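PDB 4XA9: gala protein type 1, 3 or 4 from Legionella pneumophila subsp. pneumophila, which probably binds a small GTPase and stimulates its GTP hydrolysis, and is built as a leucine-rich repeat solenoid. Local coordinates for residues A[178-183]-A[199-204]; A[205-210]-A[227-232]; A[143-148]-A[156-161]; A[96-101]-A[109-114]. All coordinates share one frame; numbering follows the deposited sequence. Where two conformers were deposited one is given.

Contact 1 of 4, residues A[178-183]-A[199-204]; sequences GAIELA and TDKSTL
Ile180, on helix 176-184, and Ser202, in 199-204, bring their CA atoms within 5.3 Å, close enough for short side chains to fill the gap. Ser202 is the wedge: its OG lies 3.5 Å from Ala179 CB and 3.9 Å from Ile180 CG1, touching two successive residues of the helix. This hydroxyl has its polar partner in Asp176, at the start of the same helix, through OD1; OD2 of that carboxylate bonds Thr199 OG1. One aspartate thus ties the helix to both ends of 199-202. The pairing joins successive helices on the outer, convex side of the leucine-rich repeat solenoid. Further out, Ile180 turns CG1 away from its own carbonyl carbon (chi1 -73°), and the extended chi2 (170°) carries CD1 on to Lys201, where it meets CE at 3.7 Å. The lysine chain, bent at chi2 and chi3, comes across the isoleucine obliquely, with its last carbon, CE, and the amine NZ beside the Ile180 methyl. Thr199 OG1 accepts from Lys201 N at 3.2 Å, an ST turn with an N-H...O angle of 156°. Asp200 O is gripped twice, by Thr203 N and by Thr203 OG1, the latter at 2.8 Å.

Contact 2 of 4, residues A[205-210]-A[227-232]; sequences HFANNT and KKILET
Ala207 points its methyl at 227-232 and Phe206 brings only the root of its side chain there, so two neighbouring residues meet the opposing helix in different ways. Ala207 CB sits against residues 229-232, 3.4 Å from the backbone Ile229 O, 3.6 Å from Ile229 CG2 and 3.5 Å from Thr232 OG1; the methyl thus faces a backbone oxygen, a branch and a hydroxyl together. The CA atoms of Ala207 and Leu230, 5.1 Å apart, mark the closest approach of the two backbones, and the Ala207 methyl fills it. Phe206 instead offers CB to Leu230 CD2 at 3.6 Å, while its ring leads away, and the leucine methyl comes to that ring obliquely. The ring reaches Ala183 of helix 176-184 and Leu215 of strand 214-216, and Leu230 also touches Leu215. Helices 203-207 and 224-230 therefore pack side by side on the helical face of the leucine-rich repeat solenoid, their inner side chains sharing the layer above the strands. At the outer margin Thr232 holds OG1 between its backbone N and carbonyl carbon (chi1 62°), which folds the hydroxyl back to donate to Ile229 O at 2.6 Å, in the carbonyl plane with a C=O...O angle of 153°. Ile229 O also accepts from Thr232 N. A water donates to Ala207 O at 2.8 Å and to Thr232 OG1 at 2.9 Å, so that one water joins the two segments.

Contact 3 of 4, residues A[143-148]-A[156-161]; sequences IDLCFN and IALASN
Ile143, on strand 142-144, aims its side chain at Leu158 of helix 151-159, but the approach is loose, CD1 to CD2 at 4.4 Å. Asp144 faces the other way; its OD1 takes the backbone N-H of Cys146 at 3.2 Å in an Asx turn, nearly straight at 171°. Leu145 returns to the interior and makes the closer contact: with CG set opposite its carbonyl carbon (chi1 -67°) it reaches toward Leu158 tip to tip, CD1 to CD1 at 3.7 Å. A type II turn then runs from Leu145 to Asn148, with Phe147 at positive phi, and the Phe147 ring stacks on an aromatic side chain of another protein chain. Asn148 closes the turn by folding its amide back, ND2 donating to Leu145 O at 2.9 Å from above the carbonyl plane, while OD1 takes Asn125 N and Ile127 N from the preceding turn. Asn148 takes the asparagine position of the LxxLxLxxN leucine-rich repeat pattern, three residues after Leu145. Strand and helix belong to one beta-alpha-beta unit, and Leu158 also rests on Ala132 and Leu135 of helix 129-135. The chemistry divides cleanly: directional bonds fix the turn and join it to its neighbour, whereas the cross-contact is methyl against methyl, so its specificity comes from shape and burial.

Contact 4 of 4, residues A[96-101]-A[109-114]; sequences LDVSFN and KALAAN
Behind the aliphatic meeting of Leu96 and Val98 with Leu111 stand three flat groups of 96-101: a carboxylate, an amide and a ring. They belong to a leucine-rich repeat, here the beta-alpha-beta unit of strand 95-97, helix 104-113 and strand 119-121. Asp97 OD1 takes Ser99 N at 2.9 Å, an Asx turn, and Ser99 OG at 2.8 Å on its syn side, 24° out of the carboxylate plane; OD2 bonds a polar side chain of another protein chain. The Asn101 amide, at the asparagine position of the repeat, points ND2 at Ile74 O of an adjoining turn and, by weak bonds, at Val98 O and Ser99 O, while OD1 takes Ile79 N. Phe100 stacks with His76 and meets Tyr124 with ring planes at about 30°. On the inner side, Leu111 is the shared partner, dividing its two methyls between the strand and the turn. Leu96 carries CG opposite its backbone N (chi1 175°) and crosses Leu111 at about a right angle, CD2 to CD2 at 3.7 Å. The other Leu111 methyl is met end-on by Val98, CG2 to CD1 at 4.0 Å.

In the fold
Along the chain the order is contact 4, contact 3, contact 1, contact 2, each closing before the next opens. Contacts 4 and 3 have centres about 13 Å apart; they are strand-to-helix contacts within separate beta-alpha-beta units, and both reach the one long, mainly parallel sheet. Contacts 1 and 2 join successive helices and share helix 203-207; their centres lie about 10 Å apart, linked by a probable hydrogen bond from Asn209 ND2 to Ala183 O. Contact 3 packs on contact 1 through Ile156 and Ala159, whereas contacts 4 and 2 are about 33 Å apart between centres. Packing through the layers and packing along the helices together hold the solenoid, whose strand-side turns meet another protein chain at contacts 3 and 4.

Contact 1 of 4, residues A[178-183]-A[199-204]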
loop_
_atom_site.group_PDB
_atom_site.type_symbol
_atom_site.label_atom_id
_atom_site.label_comp_id
_atom_site.label_asym_id
_atom_site.label_seq_id
_atom_site.Cartn_x
_atom_site.Cartn_y
_atom_site.Cartn_z
ATOM N N GLY A 178 -21.551 7.211 5.125
ATOM C CA GLY A 178 -20.819 7.767 4.003
ATOM C C GLY A 178 -21.053 6.972 2.738
ATOM O O GLY A 178 -21.237 7.537 1.662
ATOM N N ALA A 179 -21.052 5.651 2.870
ATOM C CA ALA A 179 -21.185 4.770 1.714
ATOM C C ALA A 179 -22.539 4.950 1.037
ATOM O O ALA A 179 -22.631 4.945 -0.190
ATOM C CB ALA A 179 -20.984 3.320 2.126
ATOM N N ILE A 180 -23.588 5.119 1.835
ATOM C CA ILE A 180 -24.923 5.319 1.284
ATOM C C ILE A 180 -24.990 6.603 0.450
ATOM O O ILE A 180 -25.590 6.619 -0.627
ATOM C CB ILE A 180 -25.989 5.335 2.402
ATOM C CG1 ILE A 180 -26.186 3.917 2.938
ATOM C CG2 ILE A 180 -27.322 5.868 1.877
ATOM C CD1 ILE A 180 -27.025 3.830 4.200
ATOM N N GLU A 181 -24.350 7.672 0.917
ATOM C CA GLU A 181 -24.363 8.919 0.155
ATOM C C GLU A 181 -23.568 8.776 -1.145
ATOM O O GLU A 181 -23.964 9.302 -2.184
ATOM C CB GLU A 181 -23.825 10.077 1.000
ATOM C CG GLU A 181 -24.679 10.352 2.231
ATOM C CD GLU A 181 -26.163 10.469 1.900
ATOM O OE1 GLU A 181 -26.517 11.243 0.981
ATOM O OE2 GLU A 181 -26.970 9.765 2.547
ATOM N N LEU A 182 -22.460 8.045 -1.094
ATOM C CA LEU A 182 -21.711 7.742 -2.309
ATOM C C LEU A 182 -22.543 6.884 -3.267
ATOM O O LEU A 182 -22.472 7.050 -4.483
ATOM C CB LEU A 182 -20.397 7.035 -1.969
ATOM C CG LEU A 182 -19.294 7.933 -1.402
ATOM C CD1 LEU A 182 -18.126 7.099 -0.898
ATOM C CD2 LEU A 182 -18.822 8.928 -2.450
ATOM N N ALA A 183 -23.330 5.968 -2.715
ATOM C CA ALA A 183 -24.188 5.119 -3.533
ATOM C C ALA A 183 -25.238 5.943 -4.273
ATOM O O ALA A 183 -25.574 5.642 -5.420
ATOM C CB ALA A 183 -24.861 4.057 -2.674
ATOM N N THR A 199 -21.460 -2.052 5.970
ATOM C CA THR A 199 -22.218 -3.277 6.240
ATOM C C THR A 199 -23.269 -3.540 5.172
ATOM O O THR A 199 -23.307 -2.859 4.146
ATOM C CB THR A 199 -22.927 -3.232 7.612
ATOM O OG1 THR A 199 -24.032 -2.316 7.555
ATOM C CG2 THR A 199 -21.958 -2.799 8.704
ATOM N N ASP A 200 -24.121 -4.530 5.428
ATOM C CA ASP A 200 -25.235 -4.851 4.540
ATOM C C ASP A 200 -26.199 -3.683 4.362
ATOM O O ASP A 200 -26.924 -3.621 3.376
ATOM C CB ASP A 200 -26.014 -6.068 5.063
ATOM C CG ASP A 200 -25.249 -7.363 4.909
ATOM O OD1 ASP A 200 -24.279 -7.400 4.119
ATOM O OD2 ASP A 200 -25.623 -8.350 5.570
ATOM N N LYS A 201 -26.215 -2.768 5.327
ATOM C CA LYS A 201 -27.083 -1.595 5.267
ATOM C C LYS A 201 -26.863 -0.730 4.018
ATOM O O LYS A 201 -27.791 -0.078 3.541
ATOM C CB LYS A 201 -26.886 -0.726 6.512
ATOM C CG LYS A 201 -28.100 -0.640 7.416
ATOM C CD LYS A 201 -28.178 0.717 8.104
ATOM C CE LYS A 201 -28.326 1.840 7.084
ATOM N NZ LYS A 201 -28.428 3.187 7.716
ATOM N N SER A 202 -25.641 -0.711 3.495
ATOM C CA SER A 202 -25.362 0.117 2.323
ATOM C C SER A 202 -25.771 -0.537 1.016
ATOM O O SER A 202 -25.908 0.143 -0.004
ATOM C CB SER A 202 -23.875 0.465 2.246
ATOM O OG SER A 202 -23.459 1.221 3.366
ATOM N N THR A 203 -25.955 -1.854 1.029
ATOM C CA THR A 203 -25.945 -2.592 -0.228
ATOM C C THR A 203 -27.180 -2.350 -1.084
ATOM O O THR A 203 -27.083 -2.372 -2.316
ATOM C CB THR A 203 -25.770 -4.096 0.006
ATOM O OG1 THR A 203 -26.867 -4.598 0.771
ATOM C CG2 THR A 203 -24.454 -4.361 0.750
ATOM N N LEU A 204 -28.330 -2.105 -0.454
ATOM C CA LEU A 204 -29.535 -1.792 -1.214
ATOM C C LEU A 204 -29.301 -0.535 -2.054
ATOM O O LEU A 204 -29.655 -0.484 -3.231
ATOM C CB LEU A 204 -30.749 -1.608 -0.294
ATOM C CG LEU A 204 -32.008 -1.091 -0.991
ATOM C CD1 LEU A 204 -32.439 -2.059 -2.076
ATOM C CD2 LEU A 204 -33.140 -0.854 0.007
#

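Contact 2 of 4, residues A[205-210]-A[227-232]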
loop_
_atom_site.group_PDB
_atom_site.type_symbol
_atom_site.label_atom_id
_atom_site.label_comp_id
_atom_site.label_asym_id
_atom_site.label_seq_id
_atom_site.Cartn_x
_atom_site.Cartn_y
_atom_site.Cartn_z
ATOM N N HIS A 205 -28.666 0.464 -1.459
ATOM C CA HIS A 205 -28.395 1.706 -2.173
ATOM C C HIS A 205 -27.429 1.511 -3.336
ATOM O O HIS A 205 -27.537 2.205 -4.351
ATOM C CB HIS A 205 -27.868 2.761 -1.206
ATOM C CG HIS A 205 -28.848 3.113 -0.133
ATOM N ND1 HIS A 205 -29.837 4.055 -0.310
ATOM C CD2 HIS A 205 -29.013 2.625 1.120
ATOM C CE1 HIS A 205 -30.560 4.145 0.791
ATOM N NE2 HIS A 205 -30.082 3.286 1.674
ATOM N N PHE A 206 -26.494 0.571 -3.203
ATOM C CA PHE A 206 -25.599 0.260 -4.315
ATOM C C PHE A 206 -26.316 -0.604 -5.354
ATOM O O PHE A 206 -26.022 -0.524 -6.541
ATOM C CB PHE A 206 -24.323 -0.451 -3.834
ATOM C CG PHE A 206 -23.321 0.463 -3.165
ATOM C CD1 PHE A 206 -22.714 1.499 -3.870
ATOM C CD2 PHE A 206 -22.968 0.269 -1.840
ATOM C CE1 PHE A 206 -21.792 2.330 -3.255
ATOM C CE2 PHE A 206 -22.047 1.095 -1.219
ATOM C CZ PHE A 206 -21.456 2.130 -1.931
ATOM N N ALA A 207 -27.248 -1.445 -4.915
ATOM C CA ALA A 207 -28.036 -2.216 -5.871
ATOM C C ALA A 207 -28.895 -1.279 -6.721
ATOM O O ALA A 207 -29.141 -1.544 -7.899
ATOM C CB ALA A 207 -28.914 -3.246 -5.158
ATOM N N ASN A 208 -29.344 -0.176 -6.132
ATOM C CA ASN A 208 -30.207 0.746 -6.870
ATOM C C ASN A 208 -29.438 1.885 -7.550
ATOM O O ASN A 208 -30.028 2.720 -8.241
ATOM C CB ASN A 208 -31.291 1.309 -5.946
ATOM C CG ASN A 208 -32.354 0.272 -5.595
ATOM O OD1 ASN A 208 -32.562 -0.695 -6.330
ATOM N ND2 ASN A 208 -33.043 0.485 -4.480
ATOM N N ASN A 209 -28.125 1.916 -7.351
ATOM C CA ASN A 209 -27.254 2.820 -8.095
ATOM C C ASN A 209 -27.312 2.512 -9.593
ATOM O O ASN A 209 -27.370 1.346 -9.990
ATOM C CB ASN A 209 -25.814 2.705 -7.576
ATOM C CG ASN A 209 -24.823 3.506 -8.402
ATOM O OD1 ASN A 209 -24.416 3.078 -9.480
ATOM N ND2 ASN A 209 -24.411 4.656 -7.885
ATOM N N THR A 210 -27.293 3.547 -10.429
ATOM C CA THR A 210 -27.395 3.339 -11.871
ATOM C C THR A 210 -26.154 3.785 -12.646
ATOM O O THR A 210 -26.105 3.651 -13.867
ATOM C CB THR A 210 -28.606 4.084 -12.456
ATOM O OG1 THR A 210 -28.495 5.483 -12.158
ATOM C CG2 THR A 210 -29.911 3.538 -11.878
ATOM N N LYS A 227 -24.196 -9.435 -0.204
ATOM C CA LYS A 227 -23.685 -9.928 -1.475
ATOM C C LYS A 227 -24.835 -10.226 -2.429
ATOM O O LYS A 227 -24.787 -9.867 -3.604
ATOM C CB LYS A 227 -22.832 -11.181 -1.264
ATOM C CG LYS A 227 -22.482 -11.925 -2.544
ATOM C CD LYS A 227 -21.690 -13.191 -2.239
ATOM C CE LYS A 227 -21.531 -14.064 -3.474
ATOM N NZ LYS A 227 -20.801 -13.361 -4.563
ATOM N N LYS A 228 -25.877 -10.878 -1.914
ATOM C CA LYS A 228 -27.024 -11.213 -2.749
ATOM C C LYS A 228 -27.660 -9.947 -3.317
ATOM O O LYS A 228 -27.977 -9.885 -4.503
ATOM C CB LYS A 228 -28.055 -12.032 -1.968
ATOM C CG LYS A 228 -29.259 -12.399 -2.814
ATOM C CD LYS A 228 -29.676 -13.838 -2.613
ATOM C CE LYS A 228 -28.568 -14.787 -3.024
ATOM N NZ LYS A 228 -28.984 -16.210 -2.910
ATOM N N ILE A 229 -27.820 -8.930 -2.475
ATOM C CA ILE A 229 -28.362 -7.638 -2.911
ATOM C C ILE A 229 -27.483 -6.952 -3.966
ATOM O O ILE A 229 -27.979 -6.470 -4.987
ATOM C CB ILE A 229 -28.532 -6.676 -1.721
ATOM C CG1 ILE A 229 -29.540 -7.238 -0.723
ATOM C CG2 ILE A 229 -28.974 -5.294 -2.196
ATOM C CD1 ILE A 229 -29.744 -6.356 0.491
ATOM N N LEU A 230 -26.180 -6.900 -3.703
ATOM C CA LEU A 230 -25.237 -6.269 -4.624
ATOM C C LEU A 230 -25.261 -6.937 -5.996
ATOM O O LEU A 230 -25.176 -6.265 -7.024
ATOM C CB LEU A 230 -23.815 -6.301 -4.048
ATOM C CG LEU A 230 -23.534 -5.403 -2.834
ATOM C CD1 LEU A 230 -22.149 -5.672 -2.266
ATOM C CD2 LEU A 230 -23.669 -3.930 -3.192
ATOM N N GLU A 231 -25.403 -8.259 -6.013
ATOM C CA GLU A 231 -25.398 -8.999 -7.271
ATOM C C GLU A 231 -26.671 -8.816 -8.116
ATOM O O GLU A 231 -26.715 -9.278 -9.256
ATOM C CB GLU A 231 -25.156 -10.484 -7.001
ATOM C CG GLU A 231 -23.706 -10.787 -6.587
ATOM C CD GLU A 231 -23.436 -12.268 -6.353
ATOM O OE1 GLU A 231 -24.398 -13.030 -6.121
ATOM O OE2 GLU A 231 -22.251 -12.666 -6.387
ATOM N N THR A 232 -27.693 -8.143 -7.584
ATOM C CA THR A 232 -28.864 -7.821 -8.406
ATOM C C THR A 232 -28.555 -6.677 -9.375
ATOM O O THR A 232 -29.246 -6.500 -10.380
ATOM C CB THR A 232 -30.113 -7.427 -7.567
ATOM O OG1 THR A 232 -29.843 -6.251 -6.793
ATOM C CG2 THR A 232 -30.558 -8.573 -6.643
HETATM O O HOH W 1 -30.502 -3.976 -8.464
#

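Contact 3 of 4, residues A[143-148]-A[156-161]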
loop_
_atom_site.group_PDB
_atom_site.type_symbol
_atom_site.label_atom_id
_atom_site.label_comp_id
_atom_site.label_asym_id
_atom_site.label_seq_id
_atom_site.Cartn_x
_atom_site.Cartn_y
_atom_site.Cartn_z
ATOM N N ILE A 143 -9.921 10.693 -8.120
ATOM C CA ILE A 143 -9.156 10.894 -6.890
ATOM C C ILE A 143 -8.947 9.562 -6.169
ATOM O O ILE A 143 -9.889 8.780 -5.991
ATOM C CB ILE A 143 -9.846 11.868 -5.897
ATOM C CG1 ILE A 143 -10.633 12.961 -6.624
ATOM C CG2 ILE A 143 -8.811 12.518 -4.974
ATOM C CD1 ILE A 143 -11.256 13.978 -5.670
ATOM N N ASP A 144 -7.709 9.314 -5.756
ATOM C CA ASP A 144 -7.378 8.163 -4.929
ATOM C C ASP A 144 -6.935 8.676 -3.569
ATOM O O ASP A 144 -5.918 9.371 -3.461
ATOM C CB ASP A 144 -6.285 7.315 -5.588
ATOM C CG ASP A 144 -6.089 5.958 -4.907
ATOM O OD1 ASP A 144 -6.290 5.861 -3.674
ATOM O OD2 ASP A 144 -5.714 4.990 -5.608
ATOM N N LEU A 145 -7.695 8.336 -2.533
ATOM C CA LEU A 145 -7.450 8.866 -1.196
ATOM C C LEU A 145 -7.231 7.787 -0.136
ATOM O O LEU A 145 -7.458 8.035 1.047
ATOM C CB LEU A 145 -8.619 9.760 -0.767
ATOM C CG LEU A 145 -8.765 11.047 -1.570
ATOM C CD1 LEU A 145 -10.073 11.762 -1.244
ATOM C CD2 LEU A 145 -7.557 11.950 -1.308
ATOM N N CYS A 146 -6.792 6.602 -0.550
ATOM C CA CYS A 146 -6.594 5.492 0.385
ATOM C C CYS A 146 -5.705 5.894 1.556
ATOM O O CYS A 146 -4.791 6.693 1.390
ATOM C CB CYS A 146 -5.985 4.285 -0.328
ATOM S SG CYS A 146 -7.040 3.572 -1.592
ATOM N N PHE A 147 -5.996 5.344 2.733
ATOM C CA PHE A 147 -5.201 5.560 3.945
ATOM C C PHE A 147 -5.260 6.997 4.445
ATOM O O PHE A 147 -4.319 7.472 5.079
ATOM C CB PHE A 147 -3.730 5.165 3.733
ATOM C CG PHE A 147 -3.540 3.823 3.073
ATOM C CD1 PHE A 147 -3.977 2.660 3.688
ATOM C CD2 PHE A 147 -2.884 3.727 1.858
ATOM C CE1 PHE A 147 -3.793 1.427 3.092
ATOM C CE2 PHE A 147 -2.693 2.493 1.252
ATOM C CZ PHE A 147 -3.147 1.341 1.874
ATOM N N ASN A 148 -6.357 7.685 4.151
ATOM C CA ASN A 148 -6.645 8.994 4.735
ATOM C C ASN A 148 -7.941 8.917 5.538
ATOM O O ASN A 148 -8.959 8.457 5.025
ATOM C CB ASN A 148 -6.777 10.082 3.663
ATOM C CG ASN A 148 -5.463 10.384 2.962
ATOM O OD1 ASN A 148 -4.593 11.065 3.510
ATOM N ND2 ASN A 148 -5.323 9.897 1.732
ATOM N N ILE A 156 -19.082 12.181 2.223
ATOM C CA ILE A 156 -20.376 12.794 1.952
ATOM C C ILE A 156 -20.152 14.072 1.142
ATOM O O ILE A 156 -20.862 14.333 0.172
ATOM C CB ILE A 156 -21.151 13.084 3.254
ATOM C CG1 ILE A 156 -21.694 11.776 3.834
ATOM C CG2 ILE A 156 -22.298 14.050 3.001
ATOM C CD1 ILE A 156 -22.294 11.910 5.214
ATOM N N ALA A 157 -19.142 14.852 1.519
ATOM C CA ALA A 157 -18.793 16.045 0.753
ATOM C C ALA A 157 -18.354 15.657 -0.655
ATOM O O ALA A 157 -18.822 16.229 -1.637
ATOM C CB ALA A 157 -17.702 16.841 1.454
ATOM N N LEU A 158 -17.474 14.665 -0.750
ATOM C CA LEU A 158 -16.992 14.193 -2.046
ATOM C C LEU A 158 -18.127 13.691 -2.937
ATOM O O LEU A 158 -18.088 13.870 -4.154
ATOM C CB LEU A 158 -15.951 13.086 -1.861
ATOM C CG LEU A 158 -14.610 13.506 -1.252
ATOM C CD1 LEU A 158 -13.768 12.276 -0.927
ATOM C CD2 LEU A 158 -13.855 14.432 -2.201
ATOM N N ALA A 159 -19.136 13.074 -2.327
ATOM C CA ALA A 159 -20.266 12.535 -3.076
ATOM C C ALA A 159 -21.024 13.630 -3.825
ATOM O O ALA A 159 -21.669 13.361 -4.841
ATOM C CB ALA A 159 -21.212 11.783 -2.143
ATOM N N SER A 160 -20.938 14.858 -3.319
ATOM C CA SER A 160 -21.641 15.987 -3.923
ATOM C C SER A 160 -20.883 16.562 -5.119
ATOM O O SER A 160 -21.444 17.339 -5.893
ATOM C CB SER A 160 -21.880 17.096 -2.892
ATOM O OG SER A 160 -20.657 17.648 -2.427
ATOM N N ASN A 161 -19.610 16.194 -5.263
ATOM C CA ASN A 161 -18.799 16.683 -6.378
ATOM C C ASN A 161 -19.196 15.996 -7.679
ATOM O O ASN A 161 -18.861 14.834 -7.914
ATOM C CB ASN A 161 -17.301 16.478 -6.108
ATOM C CG ASN A 161 -16.416 17.212 -7.113
ATOM O OD1 ASN A 161 -16.812 17.436 -8.260
ATOM N ND2 ASN A 161 -15.201 17.565 -6.692
#

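Contact 4 of 4, residues A[96-101]-A[109-114]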
loop_
_atom_site.group_PDB
_atom_site.type_symbol
_atom_site.label_atom_id
_atom_site.label_comp_id
_atom_site.label_asym_id
_atom_site.label_seq_id
_atom_site.Cartn_x
_atom_site.Cartn_y
_atom_site.Cartn_z
ATOM N N LEU A 96 -1.405 13.785 -11.343
ATOM C CA LEU A 96 -0.443 13.991 -10.264
ATOM C C LEU A 96 -0.547 12.932 -9.175
ATOM O O LEU A 96 -1.641 12.625 -8.702
ATOM C CB LEU A 96 -0.643 15.377 -9.643
ATOM C CG LEU A 96 0.180 15.762 -8.410
ATOM C CD1 LEU A 96 1.673 15.844 -8.741
ATOM C CD2 LEU A 96 -0.314 17.096 -7.858
ATOM N N ASP A 97 0.599 12.387 -8.782
ATOM C CA ASP A 97 0.683 11.506 -7.625
ATOM C C ASP A 97 1.539 12.159 -6.541
ATOM O O ASP A 97 2.750 12.301 -6.704
ATOM C CB ASP A 97 1.260 10.143 -8.027
ATOM C CG ASP A 97 1.191 9.121 -6.906
ATOM O OD1 ASP A 97 0.928 9.516 -5.756
ATOM O OD2 ASP A 97 1.408 7.922 -7.170
ATOM N N VAL A 98 0.907 12.552 -5.438
ATOM C CA VAL A 98 1.628 13.125 -4.304
ATOM C C VAL A 98 1.442 12.267 -3.058
ATOM O O VAL A 98 1.550 12.766 -1.936
ATOM C CB VAL A 98 1.164 14.567 -3.976
ATOM C CG1 VAL A 98 1.631 15.542 -5.046
ATOM C CG2 VAL A 98 -0.351 14.626 -3.811
ATOM N N SER A 99 1.149 10.985 -3.259
ATOM C CA SER A 99 0.913 10.070 -2.143
ATOM C C SER A 99 2.122 10.032 -1.205
ATOM O O SER A 99 3.254 10.213 -1.649
ATOM C CB SER A 99 0.600 8.667 -2.665
ATOM O OG SER A 99 -0.507 8.692 -3.554
ATOM N N PHE A 100 1.871 9.821 0.086
ATOM C CA PHE A 100 2.935 9.669 1.079
ATOM C C PHE A 100 3.901 10.852 1.099
ATOM O O PHE A 100 5.110 10.679 0.933
ATOM C CB PHE A 100 3.713 8.374 0.832
ATOM C CG PHE A 100 2.877 7.131 0.989
ATOM C CD1 PHE A 100 2.135 6.636 -0.075
ATOM C CD2 PHE A 100 2.824 6.467 2.206
ATOM C CE1 PHE A 100 1.352 5.489 0.073
ATOM C CE2 PHE A 100 2.045 5.322 2.363
ATOM C CZ PHE A 100 1.309 4.835 1.294
ATOM N N ASN A 101 3.362 12.049 1.303
ATOM C CA ASN A 101 4.185 13.261 1.347
ATOM C C ASN A 101 3.815 14.189 2.498
ATOM O O ASN A 101 4.330 15.300 2.586
ATOM C CB ASN A 101 4.080 14.037 0.031
ATOM C CG ASN A 101 5.171 13.678 -0.943
ATOM O OD1 ASN A 101 6.323 14.091 -0.780
ATOM N ND2 ASN A 101 4.818 12.935 -1.983
ATOM N N LYS A 109 -5.762 21.580 -0.062
ATOM C CA LYS A 109 -6.543 22.795 -0.274
ATOM C C LYS A 109 -6.103 23.481 -1.562
ATOM O O LYS A 109 -6.924 23.870 -2.401
ATOM C CB LYS A 109 -6.383 23.747 0.911
ATOM C CG LYS A 109 -7.284 24.970 0.867
ATOM C CD LYS A 109 -6.892 25.968 1.948
ATOM C CE LYS A 109 -7.892 27.105 2.056
ATOM N NZ LYS A 109 -9.195 26.638 2.602
ATOM N N ALA A 110 -4.794 23.615 -1.723
ATOM C CA ALA A 110 -4.230 24.221 -2.923
ATOM C C ALA A 110 -4.503 23.378 -4.170
ATOM O O ALA A 110 -4.925 23.901 -5.200
ATOM C CB ALA A 110 -2.733 24.434 -2.745
ATOM N N LEU A 111 -4.259 22.074 -4.076
ATOM C CA LEU A 111 -4.442 21.191 -5.221
ATOM C C LEU A 111 -5.888 21.177 -5.702
ATOM O O LEU A 111 -6.153 21.098 -6.902
ATOM C CB LEU A 111 -3.999 19.768 -4.873
ATOM C CG LEU A 111 -2.501 19.599 -4.667
ATOM C CD1 LEU A 111 -2.190 18.179 -4.245
ATOM C CD2 LEU A 111 -1.739 19.964 -5.939
ATOM N N ALA A 112 -6.825 21.258 -4.765
ATOM C CA ALA A 112 -8.233 21.188 -5.117
ATOM C C ALA A 112 -8.658 22.447 -5.860
ATOM O O ALA A 112 -9.649 22.440 -6.590
ATOM C CB ALA A 112 -9.084 20.984 -3.873
ATOM N N ALA A 113 -7.900 23.523 -5.675
ATOM C CA ALA A 113 -8.188 24.796 -6.335
ATOM C C ALA A 113 -7.546 24.879 -7.720
ATOM O O ALA A 113 -7.837 25.791 -8.493
ATOM C CB ALA A 113 -7.722 25.957 -5.467
ATOM N N ASN A 114 -6.674 23.922 -8.032
ATOM C CA ASN A 114 -6.068 23.844 -9.356
ATOM C C ASN A 114 -6.981 23.152 -10.372
ATOM O O ASN A 114 -7.110 21.927 -10.372
ATOM C CB ASN A 114 -4.722 23.123 -9.273
ATOM C CG ASN A 114 -4.034 23.013 -10.622
ATOM O OD1 ASN A 114 -4.440 23.647 -11.595
ATOM N ND2 ASN A 114 -2.967 22.226 -10.676
#